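Local coordinates for kcn28 (Kitasatospora, PDB 6J31), which adopts the GT-B fold, with two Rossmann-like domains facing each other across a cleft where (2E,2'E)-3,3'-(1,2-phenylene)di(prop-2-enoic acid) is bound, at residues G16-H19 with P20-L24; Q126-P129 with T130-P134; P41-A44 with A45-E49; G306-Q309 with E310-S314; N285-Q289 with L290-E294. All blocks are in the same frame, centred on the assembly; numbering follows the deposited sequence.

Interaction 1 of 5, residues G16-H19 with P20-L24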
loop_
_atom_site.group_PDB
_atom_site.type_symbol
_atom_site.label_atom_id
_atom_site.label_comp_id
_atom_site.label_asym_id
_atom_site.label_seq_id
_atom_site.Cartn_x
_atom_site.Cartn_y
_atom_site.Cartn_z
ATOM N N GLY A 16 -3.313 2.144 4.069
ATOM C CA GLY A 16 -2.297 1.878 3.073
ATOM C C GLY A 16 -1.694 3.100 2.413
ATOM O O GLY A 16 -0.863 2.959 1.510
ATOM N N HIS A 17 -2.083 4.303 2.839
ATOM C CA HIS A 17 -1.726 5.531 2.141
ATOM C C HIS A 17 -0.892 6.470 2.994
ATOM O O HIS A 17 -0.666 7.618 2.599
ATOM C CB HIS A 17 -2.991 6.233 1.656
ATOM C CG HIS A 17 -3.844 5.365 0.794
ATOM N ND1 HIS A 17 -3.859 5.469 -0.580
ATOM C CD2 HIS A 17 -4.677 4.345 1.104
ATOM C CE1 HIS A 17 -4.682 4.565 -1.077
ATOM N NE2 HIS A 17 -5.192 3.870 -0.077
ATOM N N LEU A 18 -0.429 6.012 4.151
ATOM C CA LEU A 18 0.374 6.819 5.053
ATOM C C LEU A 18 1.816 6.336 5.132
ATOM O O LEU A 18 2.740 7.098 4.837
ATOM C CB LEU A 18 -0.276 6.798 6.436
ATOM C CG LEU A 18 -0.171 8.036 7.311
ATOM C CD1 LEU A 18 -0.746 9.253 6.604
ATOM C CD2 LEU A 18 -0.929 7.741 8.580
ATOM N N HIS A 19 2.026 5.068 5.487
ATOM C CA HIS A 19 3.385 4.570 5.694
ATOM C C HIS A 19 4.279 4.633 4.458
ATOM O O HIS A 19 5.486 4.881 4.626
ATOM C CB HIS A 19 3.346 3.136 6.236
ATOM C CG HIS A 19 4.680 2.636 6.705
ATOM N ND1 HIS A 19 5.176 2.908 7.963
ATOM C CD2 HIS A 19 5.626 1.895 6.081
ATOM C CE1 HIS A 19 6.364 2.350 8.098
ATOM N NE2 HIS A 19 6.662 1.729 6.970
ATOM N N PRO A 20 3.799 4.390 3.231
ATOM C CA PRO A 20 4.735 4.363 2.093
ATOM C C PRO A 20 5.578 5.619 1.922
ATOM O O PRO A 20 6.728 5.505 1.480
ATOM C CB PRO A 20 3.805 4.138 0.893
ATOM C CG PRO A 20 2.679 3.352 1.458
ATOM C CD PRO A 20 2.456 3.923 2.827
ATOM N N SER A 21 5.074 6.807 2.263
ATOM C CA SER A 21 5.812 8.030 1.969
ATOM C C SER A 21 6.413 8.733 3.185
ATOM O O SER A 21 7.026 9.790 3.008
ATOM C CB SER A 21 4.915 9.014 1.204
ATOM O OG SER A 21 3.721 9.285 1.917
ATOM N N LEU A 22 6.289 8.185 4.402
ATOM C CA LEU A 22 6.820 8.892 5.571
ATOM C C LEU A 22 8.306 9.198 5.419
ATOM O O LEU A 22 8.748 10.322 5.689
ATOM C CB LEU A 22 6.574 8.115 6.870
ATOM C CG LEU A 22 5.216 8.162 7.587
ATOM C CD1 LEU A 22 4.155 8.962 6.834
ATOM C CD2 LEU A 22 4.718 6.782 7.980
ATOM N N GLU A 23 9.096 8.209 5.001
ATOM C CA GLU A 23 10.529 8.443 4.874
ATOM C C GLU A 23 10.837 9.430 3.760
ATOM O O GLU A 23 11.833 10.160 3.840
ATOM C CB GLU A 23 11.265 7.126 4.646
ATOM C CG GLU A 23 11.230 6.194 5.852
ATOM C CD GLU A 23 11.565 6.904 7.152
ATOM O OE1 GLU A 23 12.557 7.668 7.186
ATOM O OE2 GLU A 23 10.830 6.697 8.143
ATOM N N LEU A 24 10.005 9.469 2.718
ATOM C CA LEU A 24 10.193 10.476 1.682
ATOM C C LEU A 24 9.958 11.879 2.234
ATOM O O LEU A 24 10.747 12.795 1.971
ATOM C CB LEU A 24 9.265 10.188 0.499
ATOM C CG LEU A 24 9.243 11.206 -0.643
ATOM C CD1 LEU A 24 10.653 11.428 -1.150
ATOM C CD2 LEU A 24 8.354 10.719 -1.775
#
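His-19 and Leu-22 meet one turn apart, and their side chains cross at about a right angle. As modelled, the leucine branch CD2 comes up beside the imidazole, 3.9 Å from His-19 ND1, at an oblique angle to the ring. Chi2 of Leu-22 is nearly eclipsed, so the exact placing of its methyls is doubtful. With CG anti to the backbone N (chi1 -170°), the histidine ring swings out beside Leu-22. The other leucine branch turns to the backbone of Leu-18: Leu-22 CD1 is modelled 3.1 Å from Leu-18 O, a tight approach that shares the same doubt. Leu-18 itself points away, against Val-43 and Tyr-37, and the two leucine side chains come no closer than 4.4 Å, between Leu-18 CG and Leu-22 CD1. On another flank the ring of Pro-20 is laid back along the chain, with Pro-20 CG 3.6 Å from Gly-16 O. Two weak hydrogen bonds accompany the turn. Ser-21 N donates to Leu-18 O at 3.5 Å, and Leu-22 N donates to His-19 O at 3.4 Å. Pro-20 has no N-H to give. His-17 stands apart from this cluster. Its ND1 is hydrogen-bonded to Asp-107, which helps set the rotation of the ring, and its side chain touches the bound BG9. The arrangement is the loop that leads from the first strand of the N-terminal Rossmann-like domain, 6-10, into helix 22-30, and it carries part of the ligand pocket at the strand's C-terminal end.

Interaction 2 of 5, residues Q126-P129 with T130-P134; sequences QISP and TWVMP
Ser-128 OG donates a short hydrogen bond to Thr-130 O, 2.6 Å away, closing a tight loop two residues on. The hydroxyl meets the carbonyl with a C=O...donor angle of 144° and is tilted 26° from the carbonyl plane. OG is held anti to its own backbone nitrogen (chi1 175°), which swings it over the following residues. A water adds a second link: it donates to Ser-128 OG at 2.9 Å and to Trp-131 O at 3.3 Å. The serine oxygen thus gives one hydrogen bond and accepts another. Val-132 CG1 packs alongside, 3.6 Å from Ser-128 OG and 3.9 Å from Ser-128 CB. Further back, Gln-126 OE1 is 4.3 Å from Val-132 CG1, at the margin of the contact. All this happens where strand 124-128 of the parallel N-terminal sheet runs out into a loop, at the C-terminal ends of the strands, where Rossmann-like domains commonly bind ligands. Thr-130 there touches the bound BG9. Farther out, Gln-126 OE1 is hydrogen-bonded to Ser-185, at the start of the neighbouring strand. Thr-130 OG1 bonds to Asp-326 and Trp-131 NE1 to Asn-330, both in the C-terminal half of the chain.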
loop_
_atom_site.group_PDB
_atom_site.type_symbol
_atom_site.label_atom_id
_atom_site.label_comp_id
_atom_site.label_asym_id
_atom_site.label_seq_id
_atom_site.Cartn_x
_atom_site.Cartn_y
_atom_site.Cartn_z
ATOM N N GLN A 126 1.969 12.823 -8.323
ATOM C CA GLN A 126 1.267 11.768 -7.611
ATOM C C GLN A 126 2.259 10.860 -6.893
ATOM O O GLN A 126 3.334 10.552 -7.419
ATOM C CB GLN A 126 0.420 10.944 -8.577
ATOM C CG GLN A 126 -0.365 9.826 -7.919
ATOM C CD GLN A 126 -0.762 8.750 -8.912
ATOM O OE1 GLN A 126 0.092 8.028 -9.431
ATOM N NE2 GLN A 126 -2.052 8.655 -9.203
ATOM N N ILE A 127 1.903 10.453 -5.678
ATOM C CA ILE A 127 2.660 9.473 -4.906
ATOM C C ILE A 127 1.786 8.230 -4.800
ATOM O O ILE A 127 0.801 8.219 -4.054
ATOM C CB ILE A 127 3.044 10.005 -3.518
ATOM C CG1 ILE A 127 3.645 11.408 -3.624
ATOM C CG2 ILE A 127 4.034 9.064 -2.834
ATOM C CD1 ILE A 127 5.028 11.446 -4.250
ATOM N N SER A 128 2.128 7.184 -5.554
ATOM C CA SER A 128 1.307 5.978 -5.603
ATOM C C SER A 128 1.872 4.920 -4.673
ATOM O O SER A 128 3.021 4.491 -4.867
ATOM C CB SER A 128 1.232 5.436 -7.024
ATOM O OG SER A 128 0.535 4.203 -7.037
ATOM N N PRO A 129 1.117 4.458 -3.670
ATOM C CA PRO A 129 1.650 3.445 -2.748
ATOM C C PRO A 129 1.628 2.026 -3.286
ATOM O O PRO A 129 2.217 1.135 -2.658
ATOM C CB PRO A 129 0.723 3.575 -1.534
ATOM C CG PRO A 129 -0.585 3.972 -2.136
ATOM C CD PRO A 129 -0.233 4.903 -3.278
ATOM N N THR A 130 0.985 1.781 -4.420
ATOM C CA THR A 130 0.947 0.456 -5.018
ATOM C C THR A 130 1.053 0.629 -6.530
ATOM O O THR A 130 1.265 1.736 -7.034
ATOM C CB THR A 130 -0.314 -0.311 -4.591
ATOM O OG1 THR A 130 -0.214 -1.672 -5.026
ATOM C CG2 THR A 130 -1.561 0.316 -5.198
ATOM N N TRP A 131 0.915 -0.469 -7.263
ATOM C CA TRP A 131 1.066 -0.396 -8.706
ATOM C C TRP A 131 -0.048 0.438 -9.333
ATOM O O TRP A 131 -1.141 0.579 -8.779
ATOM C CB TRP A 131 1.098 -1.795 -9.324
ATOM C CG TRP A 131 0.047 -2.767 -8.855
ATOM C CD1 TRP A 131 0.169 -3.674 -7.842
ATOM C CD2 TRP A 131 -1.268 -2.960 -9.405
ATOM N NE1 TRP A 131 -0.985 -4.409 -7.718
ATOM C CE2 TRP A 131 -1.883 -3.992 -8.664
ATOM C CE3 TRP A 131 -1.985 -2.357 -10.446
ATOM C CZ2 TRP A 131 -3.179 -4.432 -8.929
ATOM C CZ3 TRP A 131 -3.275 -2.797 -10.708
ATOM C CH2 TRP A 131 -3.857 -3.824 -9.952
ATOM N N VAL A 132 0.256 1.019 -10.486
ATOM C CA VAL A 132 -0.658 1.906 -11.172
ATOM C C VAL A 132 -1.366 1.142 -12.286
ATOM O O VAL A 132 -0.992 0.029 -12.644
ATOM C CB VAL A 132 0.068 3.154 -11.728
ATOM C CG1 VAL A 132 0.706 3.949 -10.597
ATOM C CG2 VAL A 132 1.111 2.740 -12.763
ATOM N N MET A 133 -2.405 1.754 -12.849
ATOM C CA MET A 133 -3.181 1.140 -13.922
ATOM C C MET A 133 -2.837 1.843 -15.222
ATOM O O MET A 133 -3.318 2.961 -15.467
ATOM C CB MET A 133 -4.680 1.243 -13.645
ATOM C CG MET A 133 -5.065 2.480 -12.865
ATOM S SD MET A 133 -5.824 2.030 -11.300
ATOM C CE MET A 133 -5.993 0.282 -11.561
ATOM N N PRO A 134 -2.025 1.246 -16.088
ATOM C CA PRO A 134 -1.639 1.942 -17.316
ATOM C C PRO A 134 -2.819 2.105 -18.257
ATOM O O PRO A 134 -3.850 1.438 -18.143
ATOM C CB PRO A 134 -0.570 1.025 -17.922
ATOM C CG PRO A 134 -0.894 -0.332 -17.386
ATOM C CD PRO A 134 -1.449 -0.107 -16.005
HETATM O O HOH W 1 -2.171 3.488 -7.653
#

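Interaction 3 of 5, residues P41-A44 with A45-E49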
loop_
_atom_site.group_PDB
_atom_site.type_symbol
_atom_site.label_atom_id
_atom_site.label_comp_id
_atom_site.label_asym_id
_atom_site.label_seq_id
_atom_site.Cartn_x
_atom_site.Cartn_y
_atom_site.Cartn_z
ATOM N N PRO A 41 -7.042 14.654 10.944
ATOM C CA PRO A 41 -6.384 14.669 12.259
ATOM C C PRO A 41 -6.270 13.300 12.907
ATOM O O PRO A 41 -5.446 13.131 13.812
ATOM C CB PRO A 41 -7.282 15.601 13.087
ATOM C CG PRO A 41 -7.950 16.465 12.078
ATOM C CD PRO A 41 -8.191 15.573 10.898
ATOM N N SER A 42 -7.032 12.306 12.454
ATOM C CA SER A 42 -6.922 10.980 13.048
ATOM C C SER A 42 -5.530 10.377 12.889
ATOM O O SER A 42 -5.172 9.472 13.647
ATOM C CB SER A 42 -7.973 10.050 12.446
ATOM O OG SER A 42 -7.752 9.866 11.064
ATOM N N VAL A 43 -4.735 10.868 11.940
ATOM C CA VAL A 43 -3.404 10.326 11.691
ATOM C C VAL A 43 -2.366 11.404 11.969
ATOM O O VAL A 43 -1.281 11.416 11.369
ATOM C CB VAL A 43 -3.285 9.778 10.259
ATOM C CG1 VAL A 43 -4.239 8.613 10.072
ATOM C CG2 VAL A 43 -3.540 10.889 9.221
ATOM N N ALA A 44 -2.704 12.318 12.881
ATOM C CA ALA A 44 -1.798 13.405 13.231
ATOM C C ALA A 44 -0.487 12.880 13.797
ATOM O O ALA A 44 0.559 13.516 13.627
ATOM C CB ALA A 44 -2.471 14.350 14.230
ATOM N N ALA A 45 -0.522 11.741 14.488
ATOM C CA ALA A 45 0.710 11.176 15.029
ATOM C C ALA A 45 1.697 10.842 13.914
ATOM O O ALA A 45 2.861 11.257 13.954
ATOM C CB ALA A 45 0.399 9.934 15.865
ATOM N N ALA A 46 1.242 10.107 12.896
ATOM C CA ALA A 46 2.137 9.739 11.802
ATOM C C ALA A 46 2.589 10.963 11.016
ATOM O O ALA A 46 3.750 11.042 10.600
ATOM C CB ALA A 46 1.460 8.731 10.879
ATOM N N VAL A 47 1.688 11.923 10.796
ATOM C CA VAL A 47 2.063 13.114 10.041
ATOM C C VAL A 47 3.106 13.923 10.803
ATOM O O VAL A 47 4.143 14.295 10.250
ATOM C CB VAL A 47 0.823 13.962 9.711
ATOM C CG1 VAL A 47 1.248 15.316 9.168
ATOM C CG2 VAL A 47 -0.063 13.240 8.711
ATOM N N THR A 48 2.856 14.202 12.087
ATOM C CA THR A 48 3.797 15.041 12.828
ATOM C C THR A 48 5.131 14.342 13.051
ATOM O O THR A 48 6.170 15.009 13.110
ATOM C CB THR A 48 3.209 15.480 14.174
ATOM O OG1 THR A 48 2.860 14.330 14.956
ATOM C CG2 THR A 48 1.980 16.362 13.976
ATOM N N GLU A 49 5.132 13.012 13.177
ATOM C CA GLU A 49 6.393 12.311 13.390
ATOM C C GLU A 49 7.324 12.487 12.196
ATOM O O GLU A 49 8.550 12.487 12.352
ATOM C CB GLU A 49 6.123 10.829 13.663
ATOM C CG GLU A 49 7.182 10.160 14.533
ATOM C CD GLU A 49 8.451 9.818 13.793
ATOM O OE1 GLU A 49 8.375 9.486 12.592
ATOM O OE2 GLU A 49 9.532 9.895 14.416
HETATM O O HOH W 2 -2.829 10.417 15.260
#
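Ala-45 follows Val-43 and Ala-44 in the first turn of the helix, with Ala-45 N 3.1 Å from Val-43 C. Its N-H is taken up by a water, which accepts from Ala-45 N at 2.8 Å and donates to Ser-42 O at 3.0 Å. Ala-46 comes next, with its CB 3.9 Å from Val-43 O; its methyl also packs on Leu-18. Val-47 is the first residue to close a full turn. Its N donates to Val-43 O at 3.1 Å. Its CG2 leans over the same oxygen and reaches Val-43 CG2 at 4.2 Å, a loose apolar touch. Beyond it, Val-47 packs on Leu-54 and Tyr-37. Thr-48 grips Ala-44 O twice. Thr-48 N and Thr-48 OG1 each donate to that oxygen at 2.8 Å, and they come from opposite faces of its plane. The hydroxyl can fold back this way because OG1 lies between the backbone N and the carbonyl carbon (chi1 58°). The arrangement is a helix start, with Val-43 at the N-cap of helix 44-49. That short helix joins strands 34-39 and 53-56 of the N-terminal Rossmann-like sheet in a beta-alpha-beta unit.

Interaction 4 of 5, residues G306-Q309 with E310-S314; sequences GGIQ and EGLFS
Glu-310 folds back over Gly-306, and the two belong to helix 305-314, the crossover helix of the beta-alpha-beta unit between strands 298-301 and 318-320. This unit is part of the C-terminal Rossmann-like domain of the GT-B fold. Four successive backbone bonds satisfy the carbonyls of the first segment. Glu-310 N donates to Gly-306 O at 3.0 Å. Gly-311 N donates to Gly-307 O at 2.8 Å, and Leu-312 N to Ile-308 O at 2.9 Å. Phe-313 N gives to Gln-309 O at 3.0 Å. Side chains crowd the same carbonyls without bonding to them. Glu-310 CB lies close to Gly-306 O, and the extended chain carries the carboxylate back along the glycine turn. There Glu-310 OE1 comes to 3.7 Å from Gly-306 O, two acceptors with no bond between them. A second polar group, the amide of Gln-289, lies close to the carboxylate, but the modelled separation is too short to be trusted. On another side, Ile-308 and Leu-312 stand one turn apart. Ile-308 CG2 meets Leu-312 CD1 at 4.2 Å, about van der Waals range. Beyond them, Ile-308 packs on Asn-330 and Val-334, and Leu-312 on Leu-373 and Leu-377. Further along, the carbonyl of Glu-310 takes two donors from one residue: Ser-314 N reaches Glu-310 O at 3.1 Å, and Ser-314 OG does so in a weak bond at 3.3 Å.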
loop_
_atom_site.group_PDB
_atom_site.type_symbol
_atom_site.label_atom_id
_atom_site.label_comp_id
_atom_site.label_asym_id
_atom_site.label_seq_id
_atom_site.Cartn_x
_atom_site.Cartn_y
_atom_site.Cartn_z
ATOM N N GLY A 306 2.286 -3.631 1.187
ATOM C CA GLY A 306 3.174 -3.400 2.315
ATOM C C GLY A 306 3.817 -4.678 2.819
ATOM O O GLY A 306 5.029 -4.739 3.032
ATOM N N GLY A 307 3.006 -5.721 3.013
ATOM C CA GLY A 307 3.551 -6.988 3.473
ATOM C C GLY A 307 4.487 -7.627 2.463
ATOM O O GLY A 307 5.535 -8.166 2.828
ATOM N N ILE A 308 4.124 -7.575 1.178
ATOM C CA ILE A 308 4.935 -8.218 0.149
ATOM C C ILE A 308 6.305 -7.560 0.052
ATOM O O ILE A 308 7.335 -8.240 -0.034
ATOM C CB ILE A 308 4.198 -8.195 -1.199
ATOM C CG1 ILE A 308 3.195 -9.343 -1.254
ATOM C CG2 ILE A 308 5.187 -8.274 -2.358
ATOM C CD1 ILE A 308 2.322 -9.309 -2.461
ATOM N N GLN A 309 6.339 -6.228 0.072
ATOM C CA GLN A 309 7.617 -5.530 0.031
ATOM C C GLN A 309 8.426 -5.773 1.298
ATOM O O GLN A 309 9.661 -5.776 1.250
ATOM C CB GLN A 309 7.385 -4.039 -0.199
ATOM C CG GLN A 309 6.803 -3.734 -1.572
ATOM C CD GLN A 309 6.923 -2.276 -1.944
ATOM O OE1 GLN A 309 5.947 -1.635 -2.327
ATOM N NE2 GLN A 309 8.125 -1.744 -1.838
ATOM N N GLU A 310 7.757 -5.956 2.437
ATOM C CA GLU A 310 8.475 -6.312 3.655
ATOM C C GLU A 310 9.038 -7.728 3.571
ATOM O O GLU A 310 10.143 -7.994 4.065
ATOM C CB GLU A 310 7.565 -6.160 4.869
ATOM C CG GLU A 310 7.585 -4.763 5.465
ATOM C CD GLU A 310 6.522 -4.568 6.522
ATOM O OE1 GLU A 310 5.635 -5.439 6.640
ATOM O OE2 GLU A 310 6.582 -3.551 7.245
ATOM N N GLY A 311 8.293 -8.650 2.955
ATOM C CA GLY A 311 8.821 -9.989 2.743
ATOM C C GLY A 311 10.032 -9.992 1.829
ATOM O O GLY A 311 11.034 -10.657 2.110
ATOM N N LEU A 312 9.953 -9.243 0.727
ATOM C CA LEU A 312 11.074 -9.134 -0.200
ATOM C C LEU A 312 12.294 -8.524 0.476
ATOM O O LEU A 312 13.417 -9.015 0.312
ATOM C CB LEU A 312 10.665 -8.285 -1.402
ATOM C CG LEU A 312 9.741 -8.936 -2.425
ATOM C CD1 LEU A 312 9.280 -7.913 -3.443
ATOM C CD2 LEU A 312 10.473 -10.066 -3.106
ATOM N N PHE A 313 12.090 -7.458 1.251
ATOM C CA PHE A 313 13.210 -6.796 1.912
ATOM C C PHE A 313 13.922 -7.744 2.869
ATOM O O PHE A 313 15.154 -7.729 2.966
ATOM C CB PHE A 313 12.715 -5.550 2.646
ATOM C CG PHE A 313 13.798 -4.790 3.353
ATOM C CD1 PHE A 313 14.663 -3.967 2.648
ATOM C CD2 PHE A 313 13.951 -4.897 4.729
ATOM C CE1 PHE A 313 15.665 -3.268 3.304
ATOM C CE2 PHE A 313 14.948 -4.201 5.389
ATOM C CZ PHE A 313 15.805 -3.386 4.677
ATOM N N SER A 314 13.166 -8.586 3.566
ATOM C CA SER A 314 13.722 -9.536 4.517
ATOM C C SER A 314 14.153 -10.846 3.870
ATOM O O SER A 314 14.702 -11.705 4.564
ATOM C CB SER A 314 12.704 -9.823 5.621
ATOM O OG SER A 314 12.415 -8.647 6.355
#

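Interaction 5 of 5, residues N285-Q289 with L290-E294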
loop_
_atom_site.group_PDB
_atom_site.type_symbol
_atom_site.label_atom_id
_atom_site.label_comp_id
_atom_site.label_asym_id
_atom_site.label_seq_id
_atom_site.Cartn_x
_atom_site.Cartn_y
_atom_site.Cartn_z
ATOM N N ASN A 285 -1.737 -9.909 19.079
ATOM C CA ASN A 285 -2.640 -9.050 18.325
ATOM C C ASN A 285 -1.883 -8.207 17.312
ATOM O O ASN A 285 -2.426 -7.862 16.257
ATOM C CB ASN A 285 -3.418 -8.157 19.284
ATOM C CG ASN A 285 -4.211 -8.955 20.283
ATOM O OD1 ASN A 285 -5.200 -9.597 19.934
ATOM N ND2 ASN A 285 -3.761 -8.950 21.533
ATOM N N TRP A 286 -0.636 -7.870 17.619
ATOM C CA TRP A 286 0.224 -7.135 16.713
ATOM C C TRP A 286 1.652 -7.539 17.044
ATOM O O TRP A 286 1.974 -7.813 18.203
ATOM C CB TRP A 286 -0.003 -5.619 16.844
ATOM C CG TRP A 286 0.951 -4.749 16.071
ATOM C CD1 TRP A 286 0.731 -4.185 14.845
ATOM C CD2 TRP A 286 2.254 -4.310 16.485
ATOM N NE1 TRP A 286 1.822 -3.440 14.463
ATOM C CE2 TRP A 286 2.769 -3.499 15.452
ATOM C CE3 TRP A 286 3.036 -4.531 17.623
ATOM C CZ2 TRP A 286 4.030 -2.910 15.522
ATOM C CZ3 TRP A 286 4.288 -3.945 17.691
ATOM C CH2 TRP A 286 4.772 -3.144 16.647
ATOM N N VAL A 287 2.495 -7.613 16.020
ATOM C CA VAL A 287 3.892 -7.996 16.216
ATOM C C VAL A 287 4.773 -6.967 15.528
ATOM O O VAL A 287 4.326 -6.248 14.621
ATOM C CB VAL A 287 4.188 -9.410 15.661
ATOM C CG1 VAL A 287 3.125 -10.402 16.077
ATOM C CG2 VAL A 287 4.314 -9.366 14.148
ATOM N N PRO A 288 6.036 -6.865 15.941
ATOM C CA PRO A 288 6.985 -6.065 15.159
ATOM C C PRO A 288 7.345 -6.820 13.895
ATOM O O PRO A 288 8.265 -7.642 13.899
ATOM C CB PRO A 288 8.186 -5.915 16.100
ATOM C CG PRO A 288 8.110 -7.112 16.993
ATOM C CD PRO A 288 6.646 -7.424 17.161
ATOM N N GLN A 289 6.618 -6.544 12.810
ATOM C CA GLN A 289 6.673 -7.411 11.636
ATOM C C GLN A 289 8.088 -7.523 11.082
ATOM O O GLN A 289 8.579 -8.626 10.824
ATOM C CB GLN A 289 5.713 -6.907 10.562
ATOM C CG GLN A 289 5.581 -7.865 9.398
ATOM C CD GLN A 289 4.296 -7.676 8.628
ATOM O OE1 GLN A 289 3.216 -8.022 9.106
ATOM N NE2 GLN A 289 4.404 -7.134 7.422
ATOM N N LEU A 290 8.768 -6.388 10.910
ATOM C CA LEU A 290 10.120 -6.420 10.365
ATOM C C LEU A 290 11.075 -7.183 11.274
ATOM O O LEU A 290 12.019 -7.817 10.790
ATOM C CB LEU A 290 10.615 -4.996 10.131
ATOM C CG LEU A 290 10.075 -4.352 8.854
ATOM C CD1 LEU A 290 10.628 -2.944 8.688
ATOM C CD2 LEU A 290 10.393 -5.212 7.638
ATOM N N ALA A 291 10.856 -7.125 12.589
ATOM C CA ALA A 291 11.692 -7.877 13.520
ATOM C C ALA A 291 11.458 -9.377 13.379
ATOM O O ALA A 291 12.410 -10.166 13.378
ATOM C CB ALA A 291 11.429 -7.420 14.954
ATOM N N VAL A 292 10.193 -9.794 13.297
ATOM C CA VAL A 292 9.892 -11.214 13.137
ATOM C C VAL A 292 10.388 -11.719 11.787
ATOM O O VAL A 292 10.935 -12.825 11.688
ATOM C CB VAL A 292 8.384 -11.465 13.317
ATOM C CG1 VAL A 292 8.049 -12.929 13.060
ATOM C CG2 VAL A 292 7.947 -11.058 14.709
ATOM N N LEU A 293 10.206 -10.924 10.728
ATOM C CA LEU A 293 10.679 -11.331 9.407
ATOM C C LEU A 293 12.191 -11.486 9.372
ATOM O O LEU A 293 12.717 -12.262 8.567
ATOM C CB LEU A 293 10.225 -10.328 8.348
ATOM C CG LEU A 293 8.716 -10.287 8.094
ATOM C CD1 LEU A 293 8.373 -9.263 7.020
ATOM C CD2 LEU A 293 8.184 -11.672 7.735
ATOM N N GLU A 294 12.904 -10.772 10.249
ATOM C CA GLU A 294 14.354 -10.912 10.322
ATOM C C GLU A 294 14.761 -12.340 10.655
ATOM O O GLU A 294 15.832 -12.794 10.237
ATOM C CB GLU A 294 14.917 -9.949 11.367
ATOM C CG GLU A 294 15.992 -9.010 10.851
ATOM C CD GLU A 294 16.574 -8.133 11.949
ATOM O OE1 GLU A 294 15.907 -7.150 12.342
ATOM O OE2 GLU A 294 17.695 -8.426 12.416
#
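Pro-288 O and Gln-289 O start the i to i+4 hydrogen bonds of helix 289-294. Val-292 N donates to Pro-288 O at 3.0 Å, and Leu-293 N donates to Gln-289 O at 2.8 Å. Two apolar pairs and one aliphatic touch from Gln-289 accompany the turn. Pro-288 CB touches Ala-291 CB at 3.8 Å, so the ring lies against the first turn of the helix. Val-287 CG2 meets Val-292 CG2 at 4.0 Å, and these two side chains cross at about a right angle. Gln-289 and Leu-293 run side by side in the same direction. A chi1 of -172° turns Gln-289 CG away from its own backbone N and sets it 3.9 Å from Leu-293 CD1. The extended chain then sends the amide on toward Ser-234, to which OE1 makes a weak hydrogen bond. Val-287 packs on Val-262, and Val-292 and Leu-293 on Leu-232, all in the C-terminal sheet, while Ala-291 meets the loop residue Trp-221. Pro-288, at the N-cap position, has no side-chain acceptor for the first N-H groups, so the hydrogen bonding across the turn is carried by the backbone.

Overall arrangement
Along the chain the order is interaction 1, 3, 2, 5 and 4. The first three belong to the N-terminal parallel sheet and the helices beside it. Interactions 4 and 5 belong to the C-terminal one. Interaction 1 is the hub of its half: it touches interaction 2 through Pro-20 and Pro-129, and interaction 3 through Leu-18 with Val-43 and Ala-46. Interactions 4 and 5 also touch, their centres about 12 Å apart, by packing of helices 289-294 and 305-314. Between the halves, interactions 1 and 4 come within about 5 Å at their nearest atoms, as do 2 and 4. His-17 and Thr-130 bring interactions 1 and 2 to the ligand in the cleft.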